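Local coordinates for protein Glucose/sorbosone dehydrogenases (Escherichia coli K12, PDB 2G8S) that belongs to the glucose/sorbosone dehydrogenase family, folds as a beta-propeller and carries a calcium ion, its precise function being left open, at residues R326-R329 against Y335-V338. Numbering follows the deposited sequence. Where two conformers were deposited one is given.
Sequences RDVR and YLYV. With EDO (1,2-ethanediol), chain F; EDO (1,2-ethanediol), chain L.
The Tyr337 ring presents an edge to the carbonyl of Arg329, with CD2 4.2 Å from Arg329 O, and its far end leads away from strand 325-330. At the phenol end, O2 of a 1,2-ethanediol (chain L) lies at the ring edge, in its plane, and donates to Tyr337 OH at 3.0 Å. Asp333 OD2, in the turn of the hairpin, also hydrogen-bonds that hydroxyl, and Phe25 makes an edge-to-face pair with the ring. The other flat group, the Arg326 guanidinium, meets a second 1,2-ethanediol (chain F) at its edge: NH1 donates to the diol O2, which in turn donates to Arg326 O at 2.9 Å.

Between the strands, Arg329 and Tyr337 form a hydrogen-bonded antiparallel pair. Tyr337 N reaches Arg329 O at 2.7 Å, almost straight at the hydrogen (170°), and Arg329 N returns a bond to Tyr337 O at 2.8 Å. Next along, Val328 and Val338 are a non-hydrogen-bonded pair on the opposite face of the sheet. With Val328 CG1 anti to the backbone N (chi1 -180°), this methyl meets Leu336 CG at 3.6 Å, while Leu336 also packs on Val350 of the neighbouring strand. Beyond them the pairing slips: Arg326 and Asp327 both face Leu339, a classic beta bulge.

Asp327 OD1 accepts a hydrogen bond from Val328 N at 2.9 Å, the donor lying above the carboxylate plane, and also forms a salt bridge with Arg134. This hairpin supplies two strands of a propeller blade completed by strands 345-352 and 8-17, so both chain ends help close the ring. The chemistry divides by face: aliphatic contacts around Val328 on one, polar ends on the other, where Arg134 probably stabilises the buried Asp327 as a carboxylate.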
ATOM      1  N   ARG A 326     -10.217  -0.103  -3.421  1.00  6.42           N
ATOM      2  CA  ARG A 326      -8.865   0.437  -3.374  1.00  6.67           C
ATOM      3  C   ARG A 326      -8.177   0.251  -2.017  1.00  6.75           C
ATOM      4  O   ARG A 326      -7.004  -0.134  -1.965  1.00  6.94           O
ATOM      5  CB  ARG A 326      -8.886   1.924  -3.771  1.00  7.16           C
ATOM      6  CG  ARG A 326      -7.622   2.731  -3.437  1.00  8.09           C
ATOM      7  CD  ARG A 326      -6.327   2.143  -4.025  1.00 10.96           C
ATOM      8  NE  ARG A 326      -6.310   2.194  -5.477  1.00 13.10           N
ATOM      9  CZ  ARG A 326      -5.430   1.534  -6.233  1.00 14.24           C
ATOM     10  NH1 ARG A 326      -4.521   0.744  -5.676  1.00 13.48           N
ATOM     11  NH2 ARG A 326      -5.484   1.647  -7.546  1.00 16.03           N
ATOM     12  N   ASP A 327      -8.877   0.542  -0.921  1.00  7.11           N
ATOM     13  CA  ASP A 327      -8.228   0.489   0.398  1.00  6.98           C
ATOM     14  C   ASP A 327      -9.191  -0.061   1.425  1.00  7.17           C
ATOM     15  O   ASP A 327     -10.412   0.085   1.293  1.00  6.65           O
ATOM     16  CB  ASP A 327      -7.699   1.872   0.844  1.00  7.62           C
ATOM     17  CG  ASP A 327      -6.500   1.772   1.800  1.00  7.61           C
ATOM     18  OD1 ASP A 327      -6.036   0.650   2.113  1.00  8.31           O
ATOM     19  OD2 ASP A 327      -6.003   2.835   2.229  1.00 10.86           O
ATOM     20  N   VAL A 328      -8.619  -0.702   2.439  1.00  6.63           N
ATOM     21  CA  VAL A 328      -9.368  -1.308   3.530  1.00  7.10           C
ATOM     22  C   VAL A 328      -8.573  -1.045   4.806  1.00  7.25           C
ATOM     23  O   VAL A 328      -7.367  -1.307   4.857  1.00  7.18           O
ATOM     24  CB  VAL A 328      -9.545  -2.850   3.333  1.00  7.06           C
ATOM     25  CG1 VAL A 328     -10.338  -3.446   4.490  1.00  8.63           C
ATOM     26  CG2 VAL A 328     -10.241  -3.166   2.003  1.00  8.26           C
ATOM     27  N   ARG A 329      -9.259  -0.528   5.824  1.00  6.90           N
ATOM     28  CA  ARG A 329      -8.619  -0.210   7.102  0.80  7.62           C
ATOM     29  C   ARG A 329      -9.499  -0.579   8.271  1.00  7.71           C
ATOM     30  O   ARG A 329     -10.724  -0.465   8.208  1.00  8.76           O
ATOM     31  CB  ARG A 329      -8.308   1.281   7.194  0.80  8.19           C
ATOM     32  CG  ARG A 329      -7.204   1.746   6.272  0.80 10.01           C
ATOM     33  CD  ARG A 329      -5.834   1.286   6.756  0.80 13.13           C
ATOM     34  NE  ARG A 329      -5.567   1.718   8.129  0.80 16.09           N
ATOM     35  CZ  ARG A 329      -5.230   2.956   8.477  0.80 16.85           C
ATOM     36  NH1 ARG A 329      -5.105   3.907   7.557  0.80 18.80           N
ATOM     37  NH2 ARG A 329      -5.017   3.243   9.751  0.80 18.26           N
ATOM     38  N   TYR A 335     -14.682  -0.843  13.403  1.00  8.08           N
ATOM     39  CA  TYR A 335     -15.349  -0.993  12.116  1.00  7.93           C
ATOM     40  C   TYR A 335     -14.315  -1.096  11.000  1.00  8.08           C
ATOM     41  O   TYR A 335     -13.173  -0.658  11.165  1.00  8.36           O
ATOM     42  CB  TYR A 335     -16.276   0.201  11.863  1.00  8.60           C
ATOM     43  CG  TYR A 335     -17.588   0.094  12.600  1.00  9.70           C
ATOM     44  CD1 TYR A 335     -18.759  -0.301  11.936  1.00 10.07           C
ATOM     45  CD2 TYR A 335     -17.662   0.395  13.955  1.00 10.52           C
ATOM     46  CE1 TYR A 335     -19.979  -0.416  12.625  1.00 10.81           C
ATOM     47  CE2 TYR A 335     -18.879   0.291  14.654  1.00 11.46           C
ATOM     48  CZ  TYR A 335     -20.021  -0.108  13.982  1.00 10.99           C
ATOM     49  OH  TYR A 335     -21.208  -0.211  14.683  1.00 14.43           O
ATOM     50  N   LEU A 336     -14.720  -1.673   9.872  1.00  7.73           N
ATOM     51  CA  LEU A 336     -13.889  -1.665   8.672  1.00  8.66           C
ATOM     52  C   LEU A 336     -14.236  -0.437   7.848  1.00  7.86           C
ATOM     53  O   LEU A 336     -15.407  -0.122   7.679  1.00  8.69           O
ATOM     54  CB  LEU A 336     -14.141  -2.929   7.849  1.00  8.84           C
ATOM     55  CG  LEU A 336     -13.022  -3.435   6.953  1.00 11.72           C
ATOM     56  CD1 LEU A 336     -11.868  -3.955   7.833  1.00 12.58           C
ATOM     57  CD2 LEU A 336     -13.567  -4.550   6.054  1.00 11.46           C
ATOM     58  N   TYR A 337     -13.209   0.246   7.346  1.00  7.01           N
ATOM     59  CA  TYR A 337     -13.381   1.420   6.490  1.00  6.58           C
ATOM     60  C   TYR A 337     -12.814   1.100   5.119  1.00  6.41           C
ATOM     61  O   TYR A 337     -11.718   0.559   5.008  1.00  7.29           O
ATOM     62  CB  TYR A 337     -12.714   2.651   7.100  1.00  7.39           C
ATOM     63  CG  TYR A 337     -13.479   3.152   8.305  1.00  7.10           C
ATOM     64  CD1 TYR A 337     -14.393   4.200   8.193  1.00  7.69           C
ATOM     65  CD2 TYR A 337     -13.320   2.548   9.556  1.00  7.37           C
ATOM     66  CE1 TYR A 337     -15.113   4.642   9.289  1.00  7.97           C
ATOM     67  CE2 TYR A 337     -14.049   2.987  10.677  1.00  8.52           C
ATOM     68  CZ  TYR A 337     -14.938   4.044  10.527  1.00  7.95           C
ATOM     69  OH  TYR A 337     -15.673   4.509  11.600  1.00  9.43           O
ATOM     70  N   VAL A 338     -13.583   1.418   4.084  1.00  5.90           N
ATOM     71  CA  VAL A 338     -13.262   0.966   2.731  1.00  6.16           C
ATOM     72  C   VAL A 338     -13.336   2.138   1.763  1.00  6.40           C
ATOM     73  O   VAL A 338     -14.271   2.929   1.821  1.00  6.96           O
ATOM     74  CB  VAL A 338     -14.231  -0.171   2.272  1.00  6.51           C
ATOM     75  CG1 VAL A 338     -13.947  -0.621   0.840  1.00  6.95           C
ATOM     76  CG2 VAL A 338     -14.144  -1.368   3.218  1.00  6.48           C
TER
HETATM   77  C1  EDO F3006      -3.516   1.662  -1.498  1.00 15.77           C
HETATM   78  O1  EDO F3006      -4.735   1.652  -0.761  1.00 15.18           O
HETATM   79  C2  EDO F3006      -3.114   0.249  -1.902  1.00 15.13           C
HETATM   80  O2  EDO F3006      -4.172  -0.314  -2.689  1.00 16.32           O
HETATM   81  C1  EDO L3019     -19.299   8.206  11.662  0.50 24.30           C
HETATM   82  O1  EDO L3019     -19.768   6.881  11.398  0.50 24.02           O
HETATM   83  C2  EDO L3019     -17.808   8.173  11.961  0.50 24.60           C
HETATM   84  O2  EDO L3019     -17.208   7.052  11.303  0.50 24.23           O